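Local coordinates for exopolysaccharide biosynthesis protein (Pantoea stewartii subsp. stewartii DC283, PDB 6TGF) that modifies glycan biofilms, probably by hydrolysing exopolysaccharide, using a bacteriophage tailspike-like parallel beta-helix fold, as a trimer, at residues A604-E609 with H674-R679; S558-V563 with R590-V595; L236-F241 with K256-W261; V271-G276 with F293-A298. All coordinates share one frame; numbering follows the deposited sequence.

Interaction 1 (A604-E609 with H674-R679); sequences ASWSAE and HAAPQR
Trp606 and Gln678 lie side by side and point the same way. Gln678 CG, anti to its carbonyl carbon (chi1 -58°), comes within 3.4 Å of Trp606 NE1, and CB stands above one face toward the rim. It is thus the aliphatic CG of glutamine, rather than its amide, that makes the closest approach; the ring and amide planes are 33° apart. Trp606 CG sits between its backbone N and carbonyl carbon, a crowded position (chi1 73°) that starts the indole toward this partner. Ala676 is small enough to fit beside the pyrrole part: its CB lies 3.8 Å from Trp606 CD1, and its carbonyl O faces the ring edge in plane.

Two backbone bonds hold the two segments together, Trp606 N to Pro677 O (3.2 Å) and Arg679 N to Trp606 O (3.1 Å). A single bound water, 2.6 Å from Ser605 OG, bridges this hydroxyl and Arg679 O, to which it donates. Pro677 CG lies over a face of the Arg679 guanidinium, whose NH2 goes on to Glu693 and to Thr573 O of the third subunit.

The arrangement is a single beta bridge, Trp606 with Gln678, between strand 602-610, an outer strand within this chain, and the segment leaving strand 674-675 of the other antiparallel sheet, close to the trimer interfaces.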
loop_
_atom_site.group_PDB
_atom_site.type_symbol
_atom_site.label_atom_id
_atom_site.label_comp_id
_atom_site.label_asym_id
_atom_site.label_seq_id
_atom_site.Cartn_x
_atom_site.Cartn_y
_atom_site.Cartn_z
ATOM N N ALA B 604 -48.745 18.501 0.038
ATOM C CA ALA B 604 -47.847 19.133 1.033
ATOM C C ALA B 604 -48.664 19.835 2.124
ATOM O O ALA B 604 -49.898 19.920 1.991
ATOM C CB ALA B 604 -46.908 20.090 0.341
ATOM N N SER B 605 -47.970 20.302 3.165
ATOM C CA SER B 605 -48.507 21.040 4.337
ATOM C C SER B 605 -47.323 21.456 5.215
ATOM O O SER B 605 -46.404 20.627 5.374
ATOM C CB SER B 605 -49.502 20.202 5.104
ATOM O OG SER B 605 -49.808 20.792 6.358
ATOM N N TRP B 606 -47.324 22.686 5.739
ATOM C CA TRP B 606 -46.147 23.259 6.447
ATOM C C TRP B 606 -46.566 24.038 7.700
ATOM O O TRP B 606 -47.595 24.739 7.657
ATOM C CB TRP B 606 -45.309 24.115 5.487
ATOM C CG TRP B 606 -45.914 25.435 5.115
ATOM C CD1 TRP B 606 -46.890 25.664 4.189
ATOM C CD2 TRP B 606 -45.555 26.722 5.646
ATOM N NE1 TRP B 606 -47.168 27.003 4.113
ATOM C CE2 TRP B 606 -46.364 27.678 4.995
ATOM C CE3 TRP B 606 -44.635 27.161 6.608
ATOM C CZ2 TRP B 606 -46.280 29.039 5.280
ATOM C CZ3 TRP B 606 -44.554 28.507 6.889
ATOM C CH2 TRP B 606 -45.366 29.432 6.232
ATOM N N SER B 607 -45.774 23.895 8.767
ATOM C CA SER B 607 -45.874 24.624 10.058
ATOM C C SER B 607 -44.621 25.487 10.242
ATOM O O SER B 607 -43.714 25.390 9.394
ATOM C CB SER B 607 -46.050 23.658 11.199
ATOM O OG SER B 607 -45.085 22.617 11.135
ATOM N N ALA B 608 -44.570 26.292 11.309
ATOM C CA ALA B 608 -43.450 27.215 11.613
ATOM C C ALA B 608 -43.198 27.286 13.123
ATOM O O ALA B 608 -44.038 26.792 13.902
ATOM C CB ALA B 608 -43.748 28.580 11.046
ATOM N N GLU B 609 -42.059 27.873 13.505
ATOM C CA GLU B 609 -41.682 28.183 14.909
ATOM C C GLU B 609 -41.053 29.579 14.962
ATOM O O GLU B 609 -40.471 30.004 13.943
ATOM C CB GLU B 609 -40.700 27.146 15.459
ATOM C CG GLU B 609 -41.351 25.843 15.881
ATOM C CD GLU B 609 -40.399 24.848 16.525
ATOM O OE1 GLU B 609 -39.299 25.262 16.937
ATOM O OE2 GLU B 609 -40.759 23.657 16.608
ATOM N N HIS B 674 -49.464 24.383 -6.927
ATOM C CA HIS B 674 -50.416 24.117 -5.813
ATOM C C HIS B 674 -49.850 24.699 -4.513
ATOM O O HIS B 674 -48.713 24.339 -4.156
ATOM C CB HIS B 674 -50.699 22.613 -5.683
ATOM C CG HIS B 674 -50.944 21.917 -6.982
ATOM N ND1 HIS B 674 -51.845 22.391 -7.917
ATOM C CD2 HIS B 674 -50.423 20.783 -7.497
ATOM C CE1 HIS B 674 -51.862 21.580 -8.957
ATOM N NE2 HIS B 674 -50.998 20.585 -8.723
ATOM N N ALA B 675 -50.616 25.558 -3.834
ATOM C CA ALA B 675 -50.248 26.181 -2.540
ATOM C C ALA B 675 -50.365 25.139 -1.421
ATOM O O ALA B 675 -51.412 24.468 -1.343
ATOM C CB ALA B 675 -51.122 27.380 -2.268
ATOM N N ALA B 676 -49.324 25.014 -0.592
ATOM C CA ALA B 676 -49.272 24.103 0.575
ATOM C C ALA B 676 -50.054 24.722 1.731
ATOM O O ALA B 676 -49.753 25.839 2.149
ATOM C CB ALA B 676 -47.837 23.835 0.957
ATOM N N PRO B 677 -51.086 24.033 2.275
ATOM C CA PRO B 677 -51.857 24.555 3.404
ATOM C C PRO B 677 -50.998 24.781 4.657
ATOM O O PRO B 677 -50.215 23.911 4.993
ATOM C CB PRO B 677 -52.909 23.470 3.693
ATOM C CG PRO B 677 -52.966 22.638 2.428
ATOM C CD PRO B 677 -51.578 22.721 1.829
ATOM N N GLN B 678 -51.176 25.932 5.312
ATOM C CA GLN B 678 -50.485 26.305 6.576
ATOM C C GLN B 678 -51.199 25.617 7.743
ATOM O O GLN B 678 -52.320 26.041 8.077
ATOM C CB GLN B 678 -50.481 27.823 6.764
ATOM C CG GLN B 678 -49.824 28.576 5.619
ATOM C CD GLN B 678 -49.963 30.072 5.744
ATOM O OE1 GLN B 678 -50.255 30.767 4.773
ATOM N NE2 GLN B 678 -49.754 30.581 6.947
ATOM N N ARG B 679 -50.580 24.582 8.322
ATOM C CA ARG B 679 -51.159 23.774 9.429
ATOM C C ARG B 679 -50.046 23.289 10.362
ATOM O O ARG B 679 -48.921 23.072 9.874
ATOM C CB ARG B 679 -51.893 22.541 8.890
ATOM C CG ARG B 679 -52.985 22.831 7.872
ATOM C CD ARG B 679 -53.399 21.560 7.157
ATOM N NE ARG B 679 -54.432 21.789 6.158
ATOM C CZ ARG B 679 -54.906 20.859 5.334
ATOM N NH1 ARG B 679 -54.439 19.621 5.383
ATOM N NH2 ARG B 679 -55.849 21.168 4.461
HETATM O O HOH W 1 -48.132 20.939 8.363
#

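Interaction 2 (S558-V563 with R590-V595); sequences SWEIEV and RAVIHV
Ile561 and Ile593 face each other as a hydrogen-bonded pair of two antiparallel strands, Ile561 CB 4.2 Å from Ile593 CB. With Trp559, Val595, Val563 and Ala591 they make the tightly packed, apolar face of the sheet here, where beta-branched residues suit the extended backbone. Val563 CG2 extends the packing diagonally, 4.0 Å from Ile593 CD1. The Trp559 indole leads away from the pair, its NE1 bonded to Ser552 and its ring meeting Tyr528 of the third subunit edge-to-face.

The other face, with Glu560, Glu562 and the partly exposed Val592 and His594, is mostly polar. Here Arg590 forms a salt bridge with Glu562 in which NE (2.9 Å) and NH2 (2.8 Å) both reach Glu562 OE1, a side-on grip. The chi3 bend of Arg590 (59°) places NE for this approach, and OE1 lies in the guanidinium plane, whereas NE meets it from above the carboxylate plane. Glu560, extended beyond CG, lies alongside His594: its OE1 accepts a weak, bent bond from NE2 at 3.0 Å, while Val592 CG1 packs on the same oxygen at 3.3 Å. Arg590 has further carboxylate partners in Glu609 of its own chain, through NH1, and Glu560 of the second subunit, through NH2; Glu560 in turn meets Arg590 of the third, so these charges link the trimer.

Strand 558-564 is flanked by 637-646 on its far side and strand 589-597 by 602-610, placing this pair inside a five-stranded antiparallel sheet; Ile593 and Val595 pack on strand 626-633 of the other sheet.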
loop_
_atom_site.group_PDB
_atom_site.type_symbol
_atom_site.label_atom_id
_atom_site.label_comp_id
_atom_site.label_asym_id
_atom_site.label_seq_id
_atom_site.Cartn_x
_atom_site.Cartn_y
_atom_site.Cartn_z
ATOM N N SER B 558 -42.872 9.608 2.717
ATOM C CA SER B 558 -42.978 10.903 3.441
ATOM C C SER B 558 -41.627 11.630 3.430
ATOM O O SER B 558 -40.599 10.972 3.676
ATOM C CB SER B 558 -43.477 10.702 4.851
ATOM O OG SER B 558 -44.886 10.530 4.874
ATOM N N TRP B 559 -41.651 12.936 3.143
ATOM C CA TRP B 559 -40.511 13.883 3.277
ATOM C C TRP B 559 -40.881 14.965 4.298
ATOM O O TRP B 559 -42.049 15.404 4.291
ATOM C CB TRP B 559 -40.158 14.524 1.928
ATOM C CG TRP B 559 -39.724 13.569 0.862
ATOM C CD1 TRP B 559 -40.525 12.894 -0.013
ATOM C CD2 TRP B 559 -38.374 13.205 0.528
ATOM N NE1 TRP B 559 -39.768 12.126 -0.857
ATOM C CE2 TRP B 559 -38.445 12.294 -0.549
ATOM C CE3 TRP B 559 -37.115 13.548 1.035
ATOM C CZ2 TRP B 559 -37.308 11.728 -1.122
ATOM C CZ3 TRP B 559 -35.992 12.986 0.471
ATOM C CH2 TRP B 559 -36.089 12.089 -0.594
ATOM N N GLU B 560 -39.922 15.376 5.133
ATOM C CA GLU B 560 -40.023 16.586 5.991
ATOM C C GLU B 560 -38.792 17.463 5.741
ATOM O O GLU B 560 -37.694 17.072 6.179
ATOM C CB GLU B 560 -40.145 16.215 7.471
ATOM C CG GLU B 560 -40.319 17.417 8.382
ATOM C CD GLU B 560 -40.417 17.085 9.860
ATOM O OE1 GLU B 560 -41.541 17.104 10.395
ATOM O OE2 GLU B 560 -39.368 16.812 10.476
ATOM N N ILE B 561 -38.978 18.591 5.049
ATOM C CA ILE B 561 -37.925 19.621 4.803
ATOM C C ILE B 561 -37.989 20.649 5.937
ATOM O O ILE B 561 -38.958 21.437 5.968
ATOM C CB ILE B 561 -38.101 20.285 3.423
ATOM C CG1 ILE B 561 -37.938 19.277 2.282
ATOM C CG2 ILE B 561 -37.154 21.467 3.266
ATOM C CD1 ILE B 561 -38.524 19.742 0.970
ATOM N N GLU B 562 -36.997 20.625 6.831
ATOM C CA GLU B 562 -36.817 21.628 7.913
ATOM C C GLU B 562 -36.007 22.803 7.357
ATOM O O GLU B 562 -34.825 22.596 7.025
ATOM C CB GLU B 562 -36.113 21.000 9.116
ATOM C CG GLU B 562 -35.814 21.986 10.232
ATOM C CD GLU B 562 -35.007 21.412 11.381
ATOM O OE1 GLU B 562 -34.663 22.179 12.297
ATOM O OE2 GLU B 562 -34.715 20.200 11.353
ATOM N N VAL B 563 -36.631 23.980 7.248
ATOM C CA VAL B 563 -35.939 25.273 6.963
ATOM C C VAL B 563 -35.516 25.867 8.309
ATOM O O VAL B 563 -36.316 26.613 8.908
ATOM C CB VAL B 563 -36.825 26.243 6.157
ATOM C CG1 VAL B 563 -36.105 27.549 5.849
ATOM C CG2 VAL B 563 -37.334 25.605 4.873
ATOM N N ARG B 590 -37.973 28.465 12.705
ATOM C CA ARG B 590 -37.846 27.486 11.593
ATOM C C ARG B 590 -39.197 27.342 10.883
ATOM O O ARG B 590 -40.224 27.716 11.483
ATOM C CB ARG B 590 -37.398 26.117 12.117
ATOM C CG ARG B 590 -38.239 25.590 13.272
ATOM C CD ARG B 590 -38.147 24.087 13.445
ATOM N NE ARG B 590 -36.785 23.626 13.679
ATOM C CZ ARG B 590 -36.133 23.696 14.837
ATOM N NH1 ARG B 590 -36.703 24.226 15.907
ATOM N NH2 ARG B 590 -34.897 23.235 14.916
ATOM N N ALA B 591 -39.179 26.814 9.656
ATOM C CA ALA B 591 -40.369 26.348 8.904
ATOM C C ALA B 591 -40.220 24.847 8.636
ATOM O O ALA B 591 -39.141 24.436 8.176
ATOM C CB ALA B 591 -40.519 27.132 7.625
ATOM N N VAL B 592 -41.262 24.066 8.930
ATOM C CA VAL B 592 -41.281 22.581 8.769
ATOM C C VAL B 592 -42.262 22.231 7.643
ATOM O O VAL B 592 -43.479 22.390 7.851
ATOM C CB VAL B 592 -41.650 21.886 10.094
ATOM C CG1 VAL B 592 -41.670 20.372 9.960
ATOM C CG2 VAL B 592 -40.721 22.307 11.223
ATOM N N ILE B 593 -41.740 21.777 6.497
ATOM C CA ILE B 593 -42.523 21.447 5.269
ATOM C C ILE B 593 -42.674 19.926 5.171
ATOM O O ILE B 593 -41.640 19.238 5.076
ATOM C CB ILE B 593 -41.843 22.031 4.013
ATOM C CG1 ILE B 593 -41.691 23.551 4.108
ATOM C CG2 ILE B 593 -42.583 21.618 2.747
ATOM C CD1 ILE B 593 -40.663 24.126 3.165
ATOM N N HIS B 594 -43.917 19.433 5.179
ATOM C CA HIS B 594 -44.268 18.000 5.000
ATOM C C HIS B 594 -44.686 17.761 3.546
ATOM O O HIS B 594 -45.466 18.575 3.016
ATOM C CB HIS B 594 -45.363 17.582 5.988
ATOM C CG HIS B 594 -45.035 17.904 7.407
ATOM N ND1 HIS B 594 -45.533 19.024 8.045
ATOM C CD2 HIS B 594 -44.258 17.268 8.309
ATOM C CE1 HIS B 594 -45.080 19.058 9.281
ATOM N NE2 HIS B 594 -44.295 17.992 9.468
ATOM N N VAL B 595 -44.160 16.698 2.931
ATOM C CA VAL B 595 -44.520 16.230 1.559
ATOM C C VAL B 595 -44.633 14.704 1.602
ATOM O O VAL B 595 -43.659 14.062 2.034
ATOM C CB VAL B 595 -43.487 16.690 0.510
ATOM C CG1 VAL B 595 -43.828 16.188 -0.886
ATOM C CG2 VAL B 595 -43.319 18.202 0.501
#

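Interaction 3 (L236-F241 with K256-W261); sequences LSLFDF and KAMYQW. With EDO (1,2-ethanediol), chain C.
The Phe241 ring turns one face to Met258 CA at the heart of this contact, and one interaction is CH-pi: Met258 CA stands 3.5 Å from the Phe241 ring centroid, 15° off the ring normal. The phenyl ring thus rests on the helix backbone as well as on side chains. Farther out, Met258 SD is 4.8 Å from the same centroid in an oblique Met-aromatic contact. Phe241 and Trp261 also meet obliquely, planes at 55°, with Phe241 CZ coming within 3.8 Å of Trp261 CG.

Plain apolar contacts complete the set. Met258 CG is anti to the backbone N (chi1 -171°) and the chain is extended beyond it, which suits an unbranched, flexible residue that must run past Phe241 to Leu238, whose CD2 is 3.6 Å from Met258 SD. Met258 CE ends near Leu236 CB at 4.2 Å. Leu236 CD1 touches Trp261 CH2 (3.5 Å), the two side chains crossing at about a right angle, and compact Ala257 sets its CB 3.7 Å from Phe241 CD2.

Hydrogen bonds act within segment 236-241, where Ser237 N donates to Asp240 OD2 at 3.0 Å. Outside the segment, Asp240 OD1 forms a salt bridge with Arg228. A 1,2-ethanediol molecule makes a weak bond to Phe241 O.

The contact seats the loop that follows strand 224-228 on helix 252-265; beyond it, Leu238 and Met258 reach strand 271-272, while Trp261 packs on Val217.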
loop_
_atom_site.group_PDB
_atom_site.type_symbol
_atom_site.label_atom_id
_atom_site.label_comp_id
_atom_site.label_asym_id
_atom_site.label_seq_id
_atom_site.Cartn_x
_atom_site.Cartn_y
_atom_site.Cartn_z
ATOM N N LEU B 236 22.140 -19.272 -5.140
ATOM C CA LEU B 236 21.882 -20.734 -5.252
ATOM C C LEU B 236 20.416 -20.953 -5.650
ATOM O O LEU B 236 19.564 -20.129 -5.255
ATOM C CB LEU B 236 22.192 -21.428 -3.920
ATOM C CG LEU B 236 23.671 -21.631 -3.592
ATOM C CD1 LEU B 236 23.840 -22.119 -2.160
ATOM C CD2 LEU B 236 24.325 -22.610 -4.556
ATOM N N SER B 237 20.147 -22.016 -6.412
ATOM C CA SER B 237 18.787 -22.456 -6.825
ATOM C C SER B 237 18.684 -23.978 -6.692
ATOM O O SER B 237 19.712 -24.615 -6.400
ATOM C CB SER B 237 18.463 -22.001 -8.227
ATOM O OG SER B 237 19.232 -22.714 -9.187
ATOM N N LEU B 238 17.490 -24.534 -6.915
ATOM C CA LEU B 238 17.214 -25.993 -6.802
ATOM C C LEU B 238 17.974 -26.766 -7.888
ATOM O O LEU B 238 18.167 -27.982 -7.697
ATOM C CB LEU B 238 15.705 -26.242 -6.891
ATOM C CG LEU B 238 14.903 -25.887 -5.639
ATOM C CD1 LEU B 238 13.411 -25.929 -5.926
ATOM C CD2 LEU B 238 15.247 -26.816 -4.485
ATOM N N PHE B 239 18.385 -26.100 -8.977
ATOM C CA PHE B 239 19.266 -26.674 -10.030
ATOM C C PHE B 239 20.559 -27.192 -9.384
ATOM O O PHE B 239 21.038 -28.266 -9.792
ATOM C CB PHE B 239 19.597 -25.652 -11.123
ATOM C CG PHE B 239 18.517 -25.376 -12.144
ATOM C CD1 PHE B 239 17.434 -26.228 -12.313
ATOM C CD2 PHE B 239 18.610 -24.269 -12.974
ATOM C CE1 PHE B 239 16.460 -25.962 -13.264
ATOM C CE2 PHE B 239 17.637 -24.006 -13.927
ATOM C CZ PHE B 239 16.563 -24.853 -14.071
ATOM N N ASP B 240 21.086 -26.457 -8.398
ATOM C CA ASP B 240 22.336 -26.798 -7.666
ATOM C C ASP B 240 22.113 -28.030 -6.782
ATOM O O ASP B 240 23.118 -28.683 -6.439
ATOM C CB ASP B 240 22.833 -25.615 -6.829
ATOM C CG ASP B 240 23.213 -24.405 -7.662
ATOM O OD1 ASP B 240 24.012 -24.570 -8.605
ATOM O OD2 ASP B 240 22.694 -23.311 -7.371
ATOM N N PHE B 241 20.857 -28.329 -6.425
ATOM C CA PHE B 241 20.460 -29.485 -5.578
ATOM C C PHE B 241 19.857 -30.605 -6.442
ATOM O O PHE B 241 19.343 -31.584 -5.868
ATOM C CB PHE B 241 19.529 -29.016 -4.456
ATOM C CG PHE B 241 20.239 -28.265 -3.358
ATOM C CD1 PHE B 241 20.534 -26.917 -3.494
ATOM C CD2 PHE B 241 20.636 -28.914 -2.197
ATOM C CE1 PHE B 241 21.200 -26.231 -2.490
ATOM C CE2 PHE B 241 21.304 -28.227 -1.193
ATOM C CZ PHE B 241 21.583 -26.887 -1.340
ATOM N N LYS B 256 13.777 -30.900 -0.627
ATOM C CA LYS B 256 14.085 -31.453 0.721
ATOM C C LYS B 256 15.567 -31.229 1.049
ATOM O O LYS B 256 15.863 -30.857 2.201
ATOM C CB LYS B 256 13.726 -32.940 0.789
ATOM C CG LYS B 256 12.234 -33.244 0.766
ATOM C CD LYS B 256 11.901 -34.648 1.217
ATOM C CE LYS B 256 10.489 -35.074 0.871
ATOM N NZ LYS B 256 10.467 -36.084 -0.214
ATOM N N ALA B 257 16.458 -31.447 0.075
ATOM C CA ALA B 257 17.927 -31.301 0.213
ATOM C C ALA B 257 18.283 -29.835 0.489
ATOM O O ALA B 257 19.013 -29.577 1.471
ATOM C CB ALA B 257 18.620 -31.809 -1.026
ATOM N N MET B 258 17.786 -28.915 -0.348
ATOM C CA MET B 258 18.063 -27.457 -0.248
ATOM C C MET B 258 17.481 -26.920 1.062
ATOM O O MET B 258 18.127 -26.045 1.675
ATOM C CB MET B 258 17.467 -26.678 -1.426
ATOM C CG MET B 258 17.912 -25.227 -1.460
ATOM S SD MET B 258 17.417 -24.360 -2.966
ATOM C CE MET B 258 18.415 -22.879 -2.832
ATOM N N TYR B 259 16.312 -27.421 1.473
ATOM C CA TYR B 259 15.647 -27.029 2.741
ATOM C C TYR B 259 16.540 -27.411 3.924
ATOM O O TYR B 259 16.891 -26.525 4.723
ATOM C CB TYR B 259 14.274 -27.685 2.910
ATOM C CG TYR B 259 13.566 -27.231 4.161
ATOM C CD1 TYR B 259 13.267 -25.893 4.341
ATOM C CD2 TYR B 259 13.237 -28.112 5.180
ATOM C CE1 TYR B 259 12.638 -25.439 5.488
ATOM C CE2 TYR B 259 12.601 -27.675 6.333
ATOM C CZ TYR B 259 12.300 -26.333 6.486
ATOM O OH TYR B 259 11.672 -25.864 7.602
ATOM N N GLN B 260 16.890 -28.696 4.022
ATOM C CA GLN B 260 17.673 -29.257 5.155
ATOM C C GLN B 260 19.043 -28.571 5.212
ATOM O O GLN B 260 19.522 -28.323 6.333
ATOM C CB GLN B 260 17.814 -30.776 5.033
ATOM C CG GLN B 260 18.026 -31.462 6.376
ATOM C CD GLN B 260 18.856 -32.719 6.265
ATOM O OE1 GLN B 260 19.955 -32.713 5.713
ATOM N NE2 GLN B 260 18.338 -33.811 6.803
ATOM N N TRP B 261 19.639 -28.271 4.051
ATOM C CA TRP B 261 20.908 -27.499 3.935
ATOM C C TRP B 261 20.737 -26.126 4.597
ATOM O O TRP B 261 21.556 -25.791 5.472
ATOM C CB TRP B 261 21.353 -27.353 2.473
ATOM C CG TRP B 261 22.441 -26.339 2.291
ATOM C CD1 TRP B 261 23.775 -26.516 2.515
ATOM C CD2 TRP B 261 22.284 -24.970 1.874
ATOM N NE1 TRP B 261 24.459 -25.358 2.259
ATOM C CE2 TRP B 261 23.573 -24.393 1.863
ATOM C CE3 TRP B 261 21.190 -24.179 1.508
ATOM C CZ2 TRP B 261 23.789 -23.065 1.497
ATOM C CZ3 TRP B 261 21.405 -22.866 1.146
ATOM C CH2 TRP B 261 22.688 -22.319 1.142
HETATM C C1 EDO C . 17.802 -34.452 -7.022
HETATM O O1 EDO C . 18.112 -34.712 -5.667
HETATM C C2 EDO C . 18.614 -35.259 -7.971
HETATM O O2 EDO C . 17.940 -36.374 -8.529
#

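Interaction 4 (V271-G276 with F293-A298); sequences VQFPAG and FRISGA
Val271 and Ile295 form a parallel beta bridge where strand 271-272 pairs with strand 290-296, an early coil-to-coil pairing of the parallel beta-helix. Their side chains lie side by side and point the same way, with Val271 CG1 3.9 Å from Ile295 CD1; branched aliphatic residues are well suited to stacking in register between coils. Phe273 continues this row: Ile295 CD1 and CG1 lie at the edge of its ring, nearest CE1, and the ring packs edge-to-face with Phe278. Backbone bonds run from Val271 N to Arg294 O, from Ser296 N to Val271 O and from Phe273 N to Ser296 O (2.9 Å). Beyond the strands, Ala275 CB and Ala298 CB touch at 3.8 Å.

The opposite face, with Gln272 and Ser296, is polar. Gln272 CG is anti to the backbone N, but the chain bends at chi2 (65°), a turn that places CD of its amide group. Arg294, extended from CG to NE, meets that group end-on: NH2 (2.9 Å) and NH1 (3.2 Å) both donate to Gln272 OE1, which lies in the guanidinium plane. The amide nitrogen NE2 donates to Phe273 O at 3.1 Å and more weakly to Gly297 O.

Arg294 NH1 also bonds Ile269 O and NH2 Asn301 of the third subunit. Glutamine, an acceptor and a donor in one amide, can therefore accept from the arginine and donate to backbone carbonyls at once. With a neutral partner here, the arginine charge is probably offset by the dipoles of several carbonyl and amide oxygens rather than by a carboxylate at this contact, a network that ties two coils to the neighbouring chain.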
loop_
_atom_site.group_PDB
_atom_site.type_symbol
_atom_site.label_atom_id
_atom_site.label_comp_id
_atom_site.label_asym_id
_atom_site.label_seq_id
_atom_site.Cartn_x
_atom_site.Cartn_y
_atom_site.Cartn_z
ATOM N N VAL B 271 14.402 -22.267 0.261
ATOM C CA VAL B 271 14.102 -22.982 -1.018
ATOM C C VAL B 271 13.884 -21.948 -2.130
ATOM O O VAL B 271 12.879 -21.214 -2.068
ATOM C CB VAL B 271 12.884 -23.916 -0.874
ATOM C CG1 VAL B 271 12.669 -24.758 -2.123
ATOM C CG2 VAL B 271 12.999 -24.810 0.353
ATOM N N GLN B 272 14.791 -21.911 -3.113
ATOM C CA GLN B 272 14.746 -20.984 -4.275
ATOM C C GLN B 272 14.629 -21.802 -5.565
ATOM O O GLN B 272 15.600 -22.504 -5.909
ATOM C CB GLN B 272 15.995 -20.100 -4.299
ATOM C CG GLN B 272 16.004 -19.078 -5.429
ATOM C CD GLN B 272 14.898 -18.061 -5.285
ATOM O OE1 GLN B 272 14.708 -17.472 -4.223
ATOM N NE2 GLN B 272 14.159 -17.843 -6.360
ATOM N N PHE B 273 13.480 -21.710 -6.243
ATOM C CA PHE B 273 13.250 -22.257 -7.606
ATOM C C PHE B 273 13.869 -21.322 -8.640
ATOM O O PHE B 273 13.780 -20.104 -8.504
ATOM C CB PHE B 273 11.758 -22.378 -7.924
ATOM C CG PHE B 273 11.030 -23.519 -7.260
ATOM C CD1 PHE B 273 10.446 -23.357 -6.014
ATOM C CD2 PHE B 273 10.891 -24.739 -7.903
ATOM C CE1 PHE B 273 9.758 -24.400 -5.414
ATOM C CE2 PHE B 273 10.205 -25.783 -7.300
ATOM C CZ PHE B 273 9.640 -25.611 -6.057
ATOM N N PRO B 274 14.504 -21.853 -9.707
ATOM C CA PRO B 274 14.777 -21.057 -10.901
ATOM C C PRO B 274 13.492 -20.989 -11.739
ATOM O O PRO B 274 12.525 -21.637 -11.372
ATOM C CB PRO B 274 15.918 -21.814 -11.594
ATOM C CG PRO B 274 15.776 -23.254 -11.129
ATOM C CD PRO B 274 14.999 -23.231 -9.826
ATOM N N ALA B 275 13.496 -20.203 -12.818
ATOM C CA ALA B 275 12.354 -20.071 -13.754
ATOM C C ALA B 275 12.102 -21.428 -14.426
ATOM O O ALA B 275 13.090 -22.148 -14.686
ATOM C CB ALA B 275 12.627 -18.986 -14.768
ATOM N N GLY B 276 10.831 -21.770 -14.665
ATOM C CA GLY B 276 10.416 -22.995 -15.379
ATOM C C GLY B 276 9.300 -23.739 -14.664
ATOM O O GLY B 276 8.851 -23.266 -13.600
ATOM N N PHE B 293 10.466 -20.847 7.311
ATOM C CA PHE B 293 10.266 -21.546 6.015
ATOM C C PHE B 293 10.003 -20.500 4.929
ATOM O O PHE B 293 8.902 -19.921 4.903
ATOM C CB PHE B 293 9.117 -22.555 6.073
ATOM C CG PHE B 293 8.970 -23.372 4.812
ATOM C CD1 PHE B 293 8.236 -22.900 3.733
ATOM C CD2 PHE B 293 9.590 -24.605 4.694
ATOM C CE1 PHE B 293 8.118 -23.651 2.573
ATOM C CE2 PHE B 293 9.470 -25.355 3.535
ATOM C CZ PHE B 293 8.733 -24.878 2.476
ATOM N N ARG B 294 10.995 -20.257 4.070
ATOM C CA ARG B 294 10.860 -19.408 2.859
ATOM C C ARG B 294 10.840 -20.322 1.629
ATOM O O ARG B 294 11.583 -21.319 1.615
ATOM C CB ARG B 294 11.992 -18.380 2.782
ATOM C CG ARG B 294 12.006 -17.564 1.497
ATOM C CD ARG B 294 13.245 -16.702 1.385
ATOM N NE ARG B 294 13.321 -15.995 0.111
ATOM C CZ ARG B 294 13.701 -16.530 -1.049
ATOM N NH1 ARG B 294 14.043 -17.806 -1.128
ATOM N NH2 ARG B 294 13.733 -15.781 -2.138
ATOM N N ILE B 295 10.000 -19.992 0.648
ATOM C CA ILE B 295 9.945 -20.678 -0.675
ATOM C C ILE B 295 9.532 -19.640 -1.723
ATOM O O ILE B 295 8.536 -18.928 -1.489
ATOM C CB ILE B 295 9.018 -21.912 -0.615
ATOM C CG1 ILE B 295 9.173 -22.803 -1.850
ATOM C CG2 ILE B 295 7.566 -21.520 -0.386
ATOM C CD1 ILE B 295 8.810 -24.247 -1.599
ATOM N N SER B 296 10.306 -19.516 -2.804
ATOM C CA SER B 296 10.153 -18.444 -3.823
ATOM C C SER B 296 10.499 -18.974 -5.217
ATOM O O SER B 296 11.445 -19.780 -5.329
ATOM C CB SER B 296 10.998 -17.250 -3.468
ATOM O OG SER B 296 10.670 -16.135 -4.287
ATOM N N GLY B 297 9.750 -18.530 -6.231
ATOM C CA GLY B 297 10.069 -18.733 -7.657
ATOM C C GLY B 297 10.997 -17.647 -8.170
ATOM O O GLY B 297 11.320 -16.730 -7.388
ATOM N N ALA B 298 11.403 -17.743 -9.441
ATOM C CA ALA B 298 12.380 -16.848 -10.109
ATOM C C ALA B 298 12.158 -15.396 -9.668
ATOM O O ALA B 298 11.093 -14.835 -9.997
ATOM C CB ALA B 298 12.262 -16.987 -11.606
#

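Overall arrangement
The four contacts form two clusters on a long, thin chain. Interactions 3 and 4 are adjacent, centres about 10 Å apart: Leu238 CD1 packs on Phe273 CD2 at 3.4 Å, and Tyr259 meets Phe293, so the helix and loop of interaction 3 lie against the strand pairing. Interactions 1 and 2, centres about 9 Å apart, meet where strands 589-597 and 602-610 are neighbours in one sheet, Ser605 O lying 2.8 Å from His594 N in a probable hydrogen bond. About 85 Å separates the centres of interactions 1 and 3. Interactions 1, 2 and 4 each reach a neighbouring subunit. The ethanediol molecules near interactions 2, 3 and 4 probably came from the crystallisation liquor.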